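Local coordinates for protein post-proline cleaving enzyme (Rickettsia typhi, PDB 4HVT) that probably cleaves oligopeptides after proline residues, acting as a serine-type endopeptidase of the prolyl oligopeptidase family, at residues 57-62 against 501-506; 202-207 against 225-230; 232-237 against 281-286; 464-469 against 552-557. All coordinates share one frame; numbering follows the deposited sequence. Where two conformers were deposited one is given.

Contact 1 of 4, residues 57-62 against 501-506; sequences KQIKKE and NEVWVK
Glu62 and Val503 share one polar partner, ND2 of Asn507. It is hydrogen-bonded to Glu62 OE2 and also to the backbone Val503 O, so the two bonds link the carboxylate to the backbone of the facing segment. Alongside, the contact is apolar. Glu62 CB rests on Val503 CG2 at 4.0 Å. The other branch of the valine, CG1, lies anti to the backbone N (chi1 -178°) and meets Ile59 CD1 at 3.7 Å. The isoleucine and valine side chains cross at about a right angle. The helical segments 57-62 and 501-505 run roughly antiparallel (157°), with axes 10.5 Å apart at closest approach; they belong to helices 56-67 and 498-505. In prolyl oligopeptidases N-terminal helices like this one pack on the alpha/beta-hydrolase domain. Ile59 also touches Tyr699 and Thr700 of helix 688-706. Within 501-506, a pi-type turn joins Lys506 N to Asn501 O (2.9 Å). The backbone O of Glu502 is buried with no polar partner in the model; the carboxylate of Glu502 forms a salt bridge with Arg498.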
loop_
_atom_site.group_PDB
_atom_site.type_symbol
_atom_site.label_atom_id
_atom_site.label_comp_id
_atom_site.label_asym_id
_atom_site.label_seq_id
_atom_site.Cartn_x
_atom_site.Cartn_y
_atom_site.Cartn_z
ATOM N N LYS A 57 0.011 -27.946 12.135
ATOM C CA LYS A 57 -0.872 -27.819 13.289
ATOM C C LYS A 57 -0.434 -26.683 14.169
ATOM O O LYS A 57 -1.260 -25.907 14.632
ATOM C CB LYS A 57 -0.893 -29.113 14.131
ATOM N N GLN A 58 0.874 -26.588 14.438
ATOM C CA GLN A 58 1.412 -25.576 15.360
ATOM C C GLN A 58 1.329 -24.145 14.770
ATOM O O GLN A 58 0.852 -23.200 15.415
ATOM C CB GLN A 58 2.866 -25.907 15.691
ATOM C CG GLN A 58 3.496 -25.054 16.783
ATOM C CD GLN A 58 2.688 -24.953 18.076
ATOM O OE1 GLN A 58 2.022 -25.903 18.515
ATOM N NE2 GLN A 58 2.788 -23.805 18.725
ATOM N N ILE A 59 1.823 -24.012 13.547
ATOM C CA ILE A 59 1.658 -22.763 12.741
ATOM C C ILE A 59 0.179 -22.328 12.699
ATOM O O ILE A 59 -0.131 -21.208 13.026
ATOM C CB ILE A 59 2.196 -22.930 11.303
ATOM C CG1 ILE A 59 3.718 -23.192 11.250
ATOM C CG2 ILE A 59 1.873 -21.710 10.449
ATOM C CD1 ILE A 59 4.595 -22.029 11.677
ATOM N N LYS A 60 -0.748 -23.209 12.329
ATOM C CA LYS A 60 -2.174 -22.839 12.385
ATOM C C LYS A 60 -2.593 -22.297 13.768
ATOM O O LYS A 60 -3.243 -21.262 13.896
ATOM C CB LYS A 60 -3.045 -24.015 11.997
ATOM C CG LYS A 60 -4.528 -23.885 12.275
ATOM C CD LYS A 60 -5.228 -25.129 11.720
ATOM C CE LYS A 60 -6.649 -24.848 11.287
ATOM N NZ LYS A 60 -7.557 -25.237 12.380
ATOM N N LYS A 61 -2.233 -23.005 14.828
ATOM C CA LYS A 61 -2.579 -22.507 16.155
ATOM C C LYS A 61 -2.067 -21.085 16.417
ATOM O O LYS A 61 -2.820 -20.215 16.908
ATOM C CB LYS A 61 -2.067 -23.476 17.252
ATOM C CG LYS A 61 -2.357 -23.030 18.672
ATOM C CD LYS A 61 -1.535 -23.837 19.679
ATOM C CE LYS A 61 -2.219 -23.978 21.025
ATOM N NZ LYS A 61 -1.681 -25.118 21.821
ATOM N N GLU A 62 -0.802 -20.860 16.077
ATOM C CA GLU A 62 -0.153 -19.601 16.378
ATOM C C GLU A 62 -0.784 -18.473 15.588
ATOM O O GLU A 62 -1.013 -17.413 16.132
ATOM C CB GLU A 62 1.335 -19.669 16.091
ATOM C CG GLU A 62 2.040 -20.702 16.923
ATOM C CD GLU A 62 3.118 -20.114 17.776
ATOM O OE1 GLU A 62 2.796 -19.149 18.532
ATOM O OE2 GLU A 62 4.257 -20.625 17.699
ATOM N N ASN A 501 7.073 -11.554 14.233
ATOM C CA ASN A 501 7.756 -11.632 15.507
ATOM C C ASN A 501 7.354 -12.841 16.331
ATOM O O ASN A 501 8.190 -13.493 16.957
ATOM C CB ASN A 501 7.502 -10.360 16.340
ATOM C CG ASN A 501 8.291 -9.161 15.825
ATOM O OD1 ASN A 501 9.281 -9.317 15.102
ATOM N ND2 ASN A 501 7.825 -7.969 16.131
ATOM N N GLU A 502 6.056 -13.130 16.356
ATOM C CA GLU A 502 5.566 -14.224 17.206
ATOM C C GLU A 502 5.649 -15.588 16.554
ATOM O O GLU A 502 5.960 -16.549 17.214
ATOM C CB GLU A 502 4.139 -13.971 17.634
ATOM C CG GLU A 502 3.971 -12.700 18.444
ATOM C CD GLU A 502 2.991 -12.896 19.545
ATOM O OE1 GLU A 502 3.395 -13.604 20.516
ATOM O OE2 GLU A 502 1.865 -12.342 19.452
ATOM N N VAL A 503 5.367 -15.682 15.264
ATOM C CA VAL A 503 5.387 -16.975 14.604
ATOM C C VAL A 503 6.788 -17.362 14.163
ATOM O O VAL A 503 7.137 -18.523 14.281
ATOM C CB VAL A 503 4.453 -17.074 13.414
ATOM C CG1 VAL A 503 4.540 -18.477 12.853
ATOM C CG2 VAL A 503 3.039 -16.748 13.869
ATOM N N TRP A 504 7.574 -16.398 13.688
ATOM C CA TRP A 504 8.908 -16.662 13.173
ATOM C C TRP A 504 10.005 -16.428 14.245
ATOM O O TRP A 504 10.700 -17.370 14.597
ATOM C CB TRP A 504 9.147 -15.880 11.862
ATOM C CG TRP A 504 10.323 -16.404 11.054
ATOM C CD1 TRP A 504 11.549 -15.831 10.984
ATOM C CD2 TRP A 504 10.387 -17.591 10.290
ATOM N NE1 TRP A 504 12.387 -16.588 10.245
ATOM C CE2 TRP A 504 11.696 -17.673 9.770
ATOM C CE3 TRP A 504 9.474 -18.610 9.985
ATOM C CZ2 TRP A 504 12.122 -18.734 8.949
ATOM C CZ3 TRP A 504 9.897 -19.664 9.175
ATOM C CH2 TRP A 504 11.218 -19.715 8.676
ATOM N N VAL A 505 10.138 -15.200 14.757
ATOM C CA VAL A 505 11.327 -14.794 15.536
ATOM C C VAL A 505 11.302 -15.406 16.932
ATOM O O VAL A 505 12.347 -15.834 17.450
ATOM C CB VAL A 505 11.501 -13.259 15.624
ATOM C CG1 VAL A 505 12.828 -12.907 16.271
ATOM C CG2 VAL A 505 11.466 -12.618 14.231
ATOM N N LYS A 506 10.116 -15.528 17.499
ATOM C CA LYS A 506 9.949 -16.214 18.806
ATOM C C LYS A 506 10.287 -17.694 18.758
ATOM O O LYS A 506 10.593 -18.316 19.785
ATOM C CB LYS A 506 8.518 -16.003 19.328
ATOM C CG LYS A 506 8.167 -16.665 20.664
ATOM C CD LYS A 506 6.780 -16.205 21.094
ATOM C CE LYS A 506 6.426 -16.539 22.544
ATOM N NZ LYS A 506 5.164 -15.816 22.902
#

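Contact 2 of 4, residues 202-207 against 225-230; sequences LVLHKN and ESIEKA. With EDO (1,2-ethanediol), chain B.
Two loops of one beta-propeller blade meet here. Residues 202-207 follow strand 197-200, and residues 225-230 link strands 217-222 and 231-235. Ile227, on a short 3-10 turn, provides the apolar centre. Its CG1 branch, anti to the backbone N (chi1 -157°), heads for Leu202, and the two side chains meet tip to tip. Ile227 CD1 lies 3.8 Å from Leu202 CD2 and 4.0 Å from Leu202 CD1. The second branch serves Leu204: Ile227 CG2 is 4.0 Å from Leu204 CD1, and the two side chains lie alongside, pointing opposite ways. Leu204 CG also sits 3.9 Å above one face of the His205 ring, nearer its border than its centre. Glu208 OE1 accepts hydrogen bonds from Leu204 N and His205 N, which holds the backbone here. On strand 217-222, Tyr219 touches Leu202 and Leu204, and Trp221 touches Ile227. A 1,2-ethanediol, probably from the crystallisation liquor, gives a hydrogen bond from O2 to Glu225 O (2.8 Å). Ile227 also touches Pro175, and Leu204 touches Leu183, in a loop of the preceding blade. The arrangement is that of two inter-strand loops packed together on one four-stranded antiparallel blade, in a seven-bladed propeller of the prolyl oligopeptidase type.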
loop_
_atom_site.group_PDB
_atom_site.type_symbol
_atom_site.label_atom_id
_atom_site.label_comp_id
_atom_site.label_asym_id
_atom_site.label_seq_id
_atom_site.Cartn_x
_atom_site.Cartn_y
_atom_site.Cartn_z
ATOM N N LEU A 202 -16.501 8.040 -12.348
ATOM C CA LEU A 202 -17.555 7.127 -12.741
ATOM C C LEU A 202 -17.319 6.490 -14.118
ATOM O O LEU A 202 -17.094 7.191 -15.111
ATOM C CB LEU A 202 -18.915 7.872 -12.792
ATOM C CG LEU A 202 -20.099 7.135 -13.408
ATOM C CD1 LEU A 202 -20.502 5.900 -12.678
ATOM C CD2 LEU A 202 -21.302 8.062 -13.463
ATOM N N VAL A 203 -17.461 5.170 -14.207
ATOM C CA VAL A 203 -17.487 4.481 -15.505
ATOM C C VAL A 203 -18.938 4.278 -15.868
ATOM O O VAL A 203 -19.577 3.309 -15.447
ATOM C CB VAL A 203 -16.736 3.143 -15.452
ATOM C CG1 VAL A 203 -16.715 2.463 -16.817
ATOM C CG2 VAL A 203 -15.308 3.378 -14.986
ATOM N N LEU A 204 -19.504 5.265 -16.552
ATOM C CA LEU A 204 -20.938 5.192 -16.883
ATOM C C LEU A 204 -21.111 4.292 -18.102
ATOM O O LEU A 204 -22.026 3.432 -18.158
ATOM C CB LEU A 204 -21.495 6.583 -17.148
ATOM C CG LEU A 204 -22.983 6.682 -17.488
ATOM C CD1 LEU A 204 -23.820 6.019 -16.424
ATOM C CD2 LEU A 204 -23.385 8.127 -17.685
ATOM N N HIS A 205 -20.256 4.529 -19.089
ATOM C CA HIS A 205 -20.223 3.762 -20.335
ATOM C C HIS A 205 -18.975 2.851 -20.330
ATOM O O HIS A 205 -17.939 3.244 -19.873
ATOM C CB HIS A 205 -20.225 4.723 -21.510
ATOM C CG HIS A 205 -21.360 5.710 -21.469
ATOM N ND1 HIS A 205 -22.674 5.330 -21.657
ATOM C CD2 HIS A 205 -21.392 7.045 -21.217
ATOM C CE1 HIS A 205 -23.460 6.388 -21.561
ATOM N NE2 HIS A 205 -22.711 7.436 -21.284
ATOM N N LYS A 206 -19.098 1.652 -20.899
ATOM C CA LYS A 206 -18.012 0.661 -20.985
ATOM C C LYS A 206 -16.650 1.199 -21.435
ATOM O O LYS A 206 -15.596 0.734 -20.956
ATOM C CB LYS A 206 -18.414 -0.449 -22.021
ATOM N N ASN A 207 -16.676 2.116 -22.374
ATOM C CA ASN A 207 -15.464 2.651 -22.976
ATOM C C ASN A 207 -14.774 3.783 -22.193
ATOM O O ASN A 207 -13.731 4.269 -22.636
ATOM C CB ASN A 207 -15.698 3.086 -24.420
ATOM C CG ASN A 207 -16.511 4.356 -24.538
ATOM O OD1 ASN A 207 -17.299 4.692 -23.662
ATOM N ND2 ASN A 207 -16.332 5.068 -25.641
ATOM N N GLU A 225 -31.530 13.000 -8.984
ATOM C CA GLU A 225 -31.451 12.751 -10.434
ATOM C C GLU A 225 -30.891 11.378 -10.749
ATOM O O GLU A 225 -30.011 10.901 -10.074
ATOM C CB GLU A 225 -30.562 13.770 -11.109
ATOM C CG GLU A 225 -31.074 15.194 -10.943
ATOM C CD GLU A 225 -30.306 16.234 -11.757
ATOM O OE1 GLU A 225 -29.321 15.894 -12.515
ATOM O OE2 GLU A 225 -30.717 17.418 -11.580
ATOM N N SER A 226 -31.412 10.755 -11.809
ATOM C CA SER A 226 -30.858 9.497 -12.296
ATOM C C SER A 226 -29.398 9.691 -12.677
ATOM O O SER A 226 -29.003 10.763 -13.117
ATOM C CB SER A 226 -31.641 9.014 -13.530
ATOM O OG SER A 226 -31.133 7.770 -13.972
ATOM N N ILE A 227 -28.598 8.635 -12.573
ATOM C CA ILE A 227 -27.173 8.693 -12.895
ATOM C C ILE A 227 -26.959 8.955 -14.384
ATOM O O ILE A 227 -25.951 9.525 -14.793
ATOM C CB ILE A 227 -26.423 7.415 -12.464
ATOM C CG1 ILE A 227 -24.945 7.688 -12.279
ATOM C CG2 ILE A 227 -26.533 6.351 -13.559
ATOM C CD1 ILE A 227 -24.245 6.574 -11.551
ATOM N N GLU A 228 -27.942 8.611 -15.189
ATOM C CA GLU A 228 -27.962 8.990 -16.598
ATOM C C GLU A 228 -28.004 10.455 -16.868
ATOM O O GLU A 228 -27.679 10.872 -18.004
ATOM C CB GLU A 228 -29.164 8.340 -17.319
ATOM C CG GLU A 228 -28.976 6.839 -17.418
ATOM C CD GLU A 228 -29.463 6.042 -16.206
ATOM O OE1 GLU A 228 -29.899 6.713 -15.231
ATOM O OE2 GLU A 228 -29.513 4.764 -16.288
ATOM N N LYS A 229 -28.408 11.231 -15.880
ATOM C CA LYS A 229 -28.420 12.672 -15.978
ATOM C C LYS A 229 -27.141 13.353 -15.494
ATOM O O LYS A 229 -26.971 14.584 -15.636
ATOM C CB LYS A 229 -29.649 13.198 -15.254
ATOM C CG LYS A 229 -30.945 12.792 -15.959
ATOM C CD LYS A 229 -32.135 13.584 -15.402
ATOM C CE LYS A 229 -33.362 13.397 -16.262
ATOM N NZ LYS A 229 -34.611 13.477 -15.451
ATOM N N ALA A 230 -26.225 12.580 -14.926
ATOM C CA ALA A 230 -24.995 13.155 -14.397
ATOM C C ALA A 230 -24.184 13.750 -15.513
ATOM O O ALA A 230 -24.124 13.195 -16.612
ATOM C CB ALA A 230 -24.193 12.114 -13.630
HETATM C C1 EDO B . -29.035 10.321 -5.187
HETATM O O1 EDO B . -30.254 11.005 -4.826
HETATM C C2 EDO B . -28.688 10.691 -6.631
HETATM O O2 EDO B . -29.696 10.080 -7.450
#

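Contact 3 of 4, residues 232-237 against 281-286; sequences KLFEVP and LKLQKI
Leu233 points its CB toward Leu281 on the next sheet. From CB the chain runs to CG, which lies anti to the carbonyl carbon (chi1 -64°), and then forks. Both methyls touch the same atom: Leu233 CD2 is 3.7 Å and Leu233 CD1 3.9 Å from Leu281 CD1. The two leucines cross at about a right angle. Phe234 makes the second touch. Leu283 CD2 comes to its ring obliquely, 3.9 Å from Phe234 CD1 and 4.1 Å from Phe234 CE1, and these two side chains also cross at about a right angle. Two consecutive residues can face the same way because Leu233 and Phe234 form a classic beta bulge opposite Leu218. Away from the leucines, Lys232 NZ and Glu235 OE1 form a salt bridge of 3.1 Å. The amine approaches 35° out of the carboxylate plane, and it has a second acidic partner in Glu208. The apolar patch extends to Leu274 and Ile220 beside Leu233 and to Ile260 beside Leu283, and the Phe234 ring meets that of Tyr272. Strand 231-235 is an outermost strand of one four-stranded blade, paired with 217-222. Strand 282-285 is an outermost strand of the following blade, paired with 269-275, so the contact spans two successive propeller blades at the surface.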
loop_
_atom_site.group_PDB
_atom_site.type_symbol
_atom_site.label_atom_id
_atom_site.label_comp_id
_atom_site.label_asym_id
_atom_site.label_seq_id
_atom_site.Cartn_x
_atom_site.Cartn_y
_atom_site.Cartn_z
ATOM N N LYS A 232 -20.834 14.883 -17.299
ATOM C CA LYS A 232 -19.401 14.665 -17.463
ATOM C C LYS A 232 -18.669 16.004 -17.399
ATOM O O LYS A 232 -19.011 16.937 -18.154
ATOM C CB LYS A 232 -19.075 13.961 -18.785
ATOM C CG LYS A 232 -17.575 13.687 -18.877
ATOM C CD LYS A 232 -17.184 12.852 -20.067
ATOM C CE LYS A 232 -17.496 11.439 -19.899
ATOM N NZ LYS A 232 -16.900 10.720 -21.095
ATOM N N LEU A 233 -17.659 16.104 -16.544
ATOM C CA LEU A 233 -16.869 17.333 -16.445
ATOM C C LEU A 233 -15.482 17.255 -17.026
ATOM O O LEU A 233 -14.867 18.320 -17.319
ATOM C CB LEU A 233 -16.714 17.749 -14.993
ATOM C CG LEU A 233 -18.008 18.117 -14.280
ATOM C CD1 LEU A 233 -17.663 18.671 -12.927
ATOM C CD2 LEU A 233 -18.879 19.108 -15.066
ATOM N N PHE A 234 -14.931 16.046 -17.154
ATOM C CA PHE A 234 -13.524 15.940 -17.498
ATOM C C PHE A 234 -13.280 14.542 -18.025
ATOM O O PHE A 234 -13.910 13.617 -17.546
ATOM C CB PHE A 234 -12.603 16.245 -16.308
ATOM C CG PHE A 234 -11.198 16.525 -16.739
ATOM C CD1 PHE A 234 -10.914 17.648 -17.527
ATOM C CD2 PHE A 234 -10.181 15.597 -16.496
ATOM C CE1 PHE A 234 -9.607 17.886 -18.019
ATOM C CE2 PHE A 234 -8.906 15.814 -16.958
ATOM C CZ PHE A 234 -8.602 16.951 -17.716
ATOM N N GLU A 235 -12.415 14.436 -19.048
ATOM C CA GLU A 235 -12.011 13.137 -19.584
ATOM C C GLU A 235 -10.549 13.170 -19.945
ATOM O O GLU A 235 -10.045 14.194 -20.449
ATOM C CB GLU A 235 -12.851 12.735 -20.793
ATOM C CG GLU A 235 -12.506 11.370 -21.345
ATOM C CD GLU A 235 -13.214 11.074 -22.677
ATOM O OE1 GLU A 235 -14.417 11.359 -22.789
ATOM O OE2 GLU A 235 -12.554 10.554 -23.596
ATOM N N VAL A 236 -9.812 12.111 -19.615
ATOM C CA VAL A 236 -8.415 12.036 -20.066
ATOM C C VAL A 236 -8.252 11.103 -21.272
ATOM O O VAL A 236 -9.044 10.166 -21.487
ATOM C CB VAL A 236 -7.462 11.558 -18.930
ATOM C CG1 VAL A 236 -7.428 12.532 -17.760
ATOM C CG2 VAL A 236 -7.827 10.175 -18.469
ATOM N N PRO A 237 -7.167 11.310 -22.060
ATOM C CA PRO A 237 -6.885 10.358 -23.132
ATOM C C PRO A 237 -6.665 8.928 -22.637
ATOM O O PRO A 237 -6.237 8.688 -21.500
ATOM C CB PRO A 237 -5.570 10.912 -23.754
ATOM C CG PRO A 237 -5.546 12.360 -23.390
ATOM C CD PRO A 237 -6.152 12.361 -21.995
ATOM N N LEU A 281 -19.087 26.581 -13.714
ATOM C CA LEU A 281 -17.866 25.932 -13.220
ATOM C C LEU A 281 -16.617 26.505 -13.900
ATOM O O LEU A 281 -16.674 26.991 -15.049
ATOM C CB LEU A 281 -17.980 24.425 -13.414
ATOM C CG LEU A 281 -19.170 23.724 -12.777
ATOM C CD1 LEU A 281 -19.220 22.264 -13.197
ATOM C CD2 LEU A 281 -19.033 23.881 -11.254
ATOM N N LYS A 282 -15.480 26.474 -13.196
ATOM C CA LYS A 282 -14.233 26.989 -13.705
ATOM C C LYS A 282 -13.164 25.937 -13.520
ATOM O O LYS A 282 -13.028 25.381 -12.410
ATOM C CB LYS A 282 -13.813 28.263 -12.935
ATOM C CG LYS A 282 -12.994 29.208 -13.821
ATOM C CD LYS A 282 -12.511 30.507 -13.090
ATOM C CE LYS A 282 -12.971 30.680 -11.655
ATOM N NZ LYS A 282 -12.524 32.007 -11.103
ATOM N N LEU A 283 -12.443 25.627 -14.586
ATOM C CA LEU A 283 -11.377 24.649 -14.529
ATOM C C LEU A 283 -10.090 25.323 -15.002
ATOM O O LEU A 283 -9.997 25.799 -16.166
ATOM C CB LEU A 283 -11.702 23.486 -15.453
ATOM C CG LEU A 283 -10.708 22.352 -15.560
ATOM C CD1 LEU A 283 -10.712 21.486 -14.303
ATOM C CD2 LEU A 283 -11.101 21.471 -16.733
ATOM N N GLN A 284 -9.104 25.351 -14.096
ATOM C CA GLN A 284 -7.883 26.084 -14.338
ATOM C C GLN A 284 -6.653 25.220 -14.062
ATOM O O GLN A 284 -6.577 24.590 -13.036
ATOM C CB GLN A 284 -7.833 27.336 -13.531
ATOM C CG GLN A 284 -8.877 28.351 -13.967
ATOM C CD GLN A 284 -8.868 29.534 -13.025
ATOM O OE1 GLN A 284 -9.358 29.463 -11.864
ATOM N NE2 GLN A 284 -8.231 30.610 -13.470
ATOM N N LYS A 285 -5.747 25.215 -15.033
ATOM C CA LYS A 285 -4.586 24.339 -15.009
ATOM C C LYS A 285 -3.551 24.818 -14.016
ATOM O O LYS A 285 -3.218 26.003 -13.964
ATOM C CB LYS A 285 -3.952 24.248 -16.419
ATOM C CG LYS A 285 -2.943 23.117 -16.574
ATOM C CD LYS A 285 -2.406 23.118 -18.037
ATOM C CE LYS A 285 -2.003 21.734 -18.484
ATOM N NZ LYS A 285 -1.051 21.136 -17.505
ATOM N N ILE A 286 -3.094 23.896 -13.158
ATOM C CA ILE A 286 -2.053 24.180 -12.169
ATOM C C ILE A 286 -0.676 24.189 -12.861
ATOM O O ILE A 286 -0.360 23.294 -13.666
ATOM C CB ILE A 286 -2.096 23.132 -11.027
ATOM C CG1 ILE A 286 -3.293 23.406 -10.152
ATOM C CG2 ILE A 286 -0.805 23.133 -10.225
ATOM C CD1 ILE A 286 -3.612 22.286 -9.227
#

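Contact 4 of 4, residues 464-469 against 552-557; sequences YFLVYK and QNITSP
Leu466 and Ile554 meet end to end, with Leu466 CD2 and Ile554 CD1 3.9 Å apart. Each reaches toward the other. Leu466 sends CG anti to its backbone N (chi1 171°), while Ile554 extends its CG1 branch. Beside this pair, Tyr464 OH lies 3.7 Å from Gln552 OE1, a touch too long to count as a hydrogen bond. The glutamine is extended beyond CG, and its amide plane is turned 68° from the tyrosine ring. A further ring backs the leucine: Leu466 CG lies at the edge of the Tyr468 ring, in its plane. In the next shell, Val510 of the sheet touches both Leu466 and Ile554 and Val512 touches Tyr464 and Leu466, while helix 536-551 adds Val545 and Glu548 on Tyr464, and Leu549 on Ile554. A Schellman motif ends that helix, with Asn553 at positive phi, Ile554 N bonded to Leu549 O and Asn553 N to Ile550 O. After this turn Ile554 packs on the sheet. Asn478 then anchors the loop, its ND2 bonded to Ile554 O and its O to Thr555 OG1. The arrangement is that of an alpha/beta-hydrolase fold, in which a helix packed on the central sheet is followed by a loop that leads into a strand, here 560-565, which probably runs to the nucleophile elbow.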
loop_
_atom_site.group_PDB
_atom_site.type_symbol
_atom_site.label_atom_id
_atom_site.label_comp_id
_atom_site.label_asym_id
_atom_site.label_seq_id
_atom_site.Cartn_x
_atom_site.Cartn_y
_atom_site.Cartn_z
ATOM N N TYR A 464 19.891 -2.495 5.867
ATOM C CA TYR A 464 18.986 -3.552 6.191
ATOM C C TYR A 464 18.777 -3.653 7.709
ATOM O O TYR A 464 19.627 -3.232 8.502
ATOM C CB TYR A 464 19.420 -4.908 5.612
ATOM C CG TYR A 464 20.701 -5.539 6.119
ATOM C CD1 TYR A 464 21.947 -5.206 5.557
ATOM C CD2 TYR A 464 20.672 -6.502 7.087
ATOM C CE1 TYR A 464 23.139 -5.818 5.964
ATOM C CE2 TYR A 464 21.843 -7.120 7.492
ATOM C CZ TYR A 464 23.077 -6.795 6.925
ATOM O OH TYR A 464 24.224 -7.437 7.436
ATOM N N PHE A 465 17.620 -4.183 8.058
ATOM C CA PHE A 465 17.151 -4.392 9.416
ATOM C C PHE A 465 17.124 -5.875 9.760
ATOM O O PHE A 465 16.508 -6.711 9.051
ATOM C CB PHE A 465 15.813 -3.727 9.621
ATOM C CG PHE A 465 15.904 -2.244 9.542
ATOM C CD1 PHE A 465 16.183 -1.488 10.661
ATOM C CD2 PHE A 465 15.772 -1.603 8.329
ATOM C CE1 PHE A 465 16.301 -0.089 10.575
ATOM C CE2 PHE A 465 15.923 -0.255 8.205
ATOM C CZ PHE A 465 16.136 0.544 9.341
ATOM N N LEU A 466 17.836 -6.198 10.833
ATOM C CA LEU A 466 18.020 -7.549 11.256
ATOM C C LEU A 466 17.363 -7.716 12.645
ATOM O O LEU A 466 17.673 -6.941 13.566
ATOM C CB LEU A 466 19.514 -7.800 11.376
ATOM C CG LEU A 466 19.928 -9.109 12.011
ATOM C CD1 LEU A 466 19.542 -10.353 11.218
ATOM C CD2 LEU A 466 21.445 -9.084 12.245
ATOM N N VAL A 467 16.459 -8.691 12.792
ATOM C CA VAL A 467 15.771 -8.968 14.062
ATOM C C VAL A 467 15.960 -10.451 14.406
ATOM O O VAL A 467 15.767 -11.342 13.556
ATOM C CB VAL A 467 14.261 -8.683 13.981
ATOM C CG1 VAL A 467 13.519 -9.126 15.251
ATOM C CG2 VAL A 467 14.049 -7.203 13.781
ATOM N N TYR A 468 16.363 -10.725 15.642
ATOM C CA TYR A 468 16.590 -12.099 16.068
ATOM C C TYR A 468 16.311 -12.242 17.556
ATOM O O TYR A 468 16.161 -11.251 18.314
ATOM C CB TYR A 468 18.014 -12.616 15.724
ATOM C CG TYR A 468 19.164 -11.833 16.306
ATOM C CD1 TYR A 468 19.756 -10.770 15.610
ATOM C CD2 TYR A 468 19.694 -12.183 17.537
ATOM C CE1 TYR A 468 20.845 -10.082 16.160
ATOM C CE2 TYR A 468 20.760 -11.497 18.071
ATOM C CZ TYR A 468 21.341 -10.464 17.366
ATOM O OH TYR A 468 22.380 -9.778 17.982
ATOM N N LYS A 469 16.198 -13.490 17.963
ATOM C CA LYS A 469 15.968 -13.777 19.394
ATOM C C LYS A 469 17.302 -13.849 20.151
ATOM O O LYS A 469 18.246 -14.459 19.686
ATOM C CB LYS A 469 15.181 -15.080 19.503
ATOM C CG LYS A 469 14.518 -15.298 20.855
ATOM C CD LYS A 469 13.792 -16.640 20.877
ATOM C CE LYS A 469 13.084 -16.917 22.200
ATOM N NZ LYS A 469 11.988 -17.928 22.049
ATOM N N GLN A 552 28.472 -13.364 7.467
ATOM C CA GLN A 552 28.463 -13.170 8.903
ATOM C C GLN A 552 27.942 -14.334 9.703
ATOM O O GLN A 552 27.769 -14.177 10.897
ATOM C CB GLN A 552 27.619 -11.990 9.250
ATOM C CG GLN A 552 28.233 -10.775 8.660
ATOM C CD GLN A 552 27.698 -9.566 9.306
ATOM O OE1 GLN A 552 26.506 -9.476 9.589
ATOM N NE2 GLN A 552 28.574 -8.605 9.551
ATOM N N ASN A 553 27.707 -15.474 9.055
ATOM C CA ASN A 553 27.177 -16.663 9.686
ATOM C C ASN A 553 25.904 -16.506 10.492
ATOM O O ASN A 553 25.671 -17.194 11.498
ATOM C CB ASN A 553 28.269 -17.355 10.521
ATOM C CG ASN A 553 29.205 -18.143 9.633
ATOM O OD1 ASN A 553 28.860 -19.231 9.145
ATOM N ND2 ASN A 553 30.379 -17.583 9.377
ATOM N N ILE A 554 25.058 -15.614 9.997
ATOM C CA ILE A 554 23.703 -15.561 10.444
ATOM C C ILE A 554 22.976 -16.761 9.868
ATOM O O ILE A 554 22.212 -17.414 10.566
ATOM C CB ILE A 554 23.046 -14.223 10.046
ATOM C CG1 ILE A 554 23.751 -13.099 10.816
ATOM C CG2 ILE A 554 21.543 -14.258 10.327
ATOM C CD1 ILE A 554 23.518 -11.737 10.256
ATOM N N THR A 555 23.185 -17.025 8.577
ATOM C CA THR A 555 22.475 -18.108 7.914
ATOM C C THR A 555 23.367 -18.672 6.814
ATOM O O THR A 555 24.551 -18.294 6.712
ATOM C CB THR A 555 21.107 -17.610 7.381
ATOM O OG1 THR A 555 20.255 -18.709 7.023
ATOM C CG2 THR A 555 21.286 -16.684 6.226
ATOM N N SER A 556 22.808 -19.613 6.061
ATOM C CA SER A 556 23.447 -20.221 4.919
ATOM C C SER A 556 22.331 -20.524 3.887
ATOM O O SER A 556 21.126 -20.487 4.229
ATOM C CB SER A 556 24.217 -21.475 5.348
ATOM O OG SER A 556 23.364 -22.465 5.886
ATOM N N PRO A 557 22.702 -20.781 2.633
ATOM C CA PRO A 557 21.679 -20.937 1.598
ATOM C C PRO A 557 20.560 -21.900 1.946
ATOM O O PRO A 557 19.388 -21.610 1.702
ATOM C CB PRO A 557 22.478 -21.474 0.411
ATOM C CG PRO A 557 23.779 -20.788 0.560
ATOM C CD PRO A 557 24.050 -20.802 2.044
#

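In the fold
Contacts 2 and 3 belong to the propeller; contacts 1 and 4 belong to the peptidase part, on the opposite side of the chain's centre. Contact 2 is buried within one blade, whereas contact 3 lies at the surface between that blade and the next; their centres are about 17 Å apart. Contact 4 is buried against the central sheet, and contact 1 is partly buried between helices. These two touch directly: Lys469 NZ lies 2.7 Å from Lys506 O, a probable hydrogen bond, and Val505 packs on strand 461-469. All four include aliphatic methyl packing, and no hydrogen bond joins their paired segments. Contacts 3 and 4 add an aromatic side chain, Phe234 on a leucine and Tyr464 beside an amide.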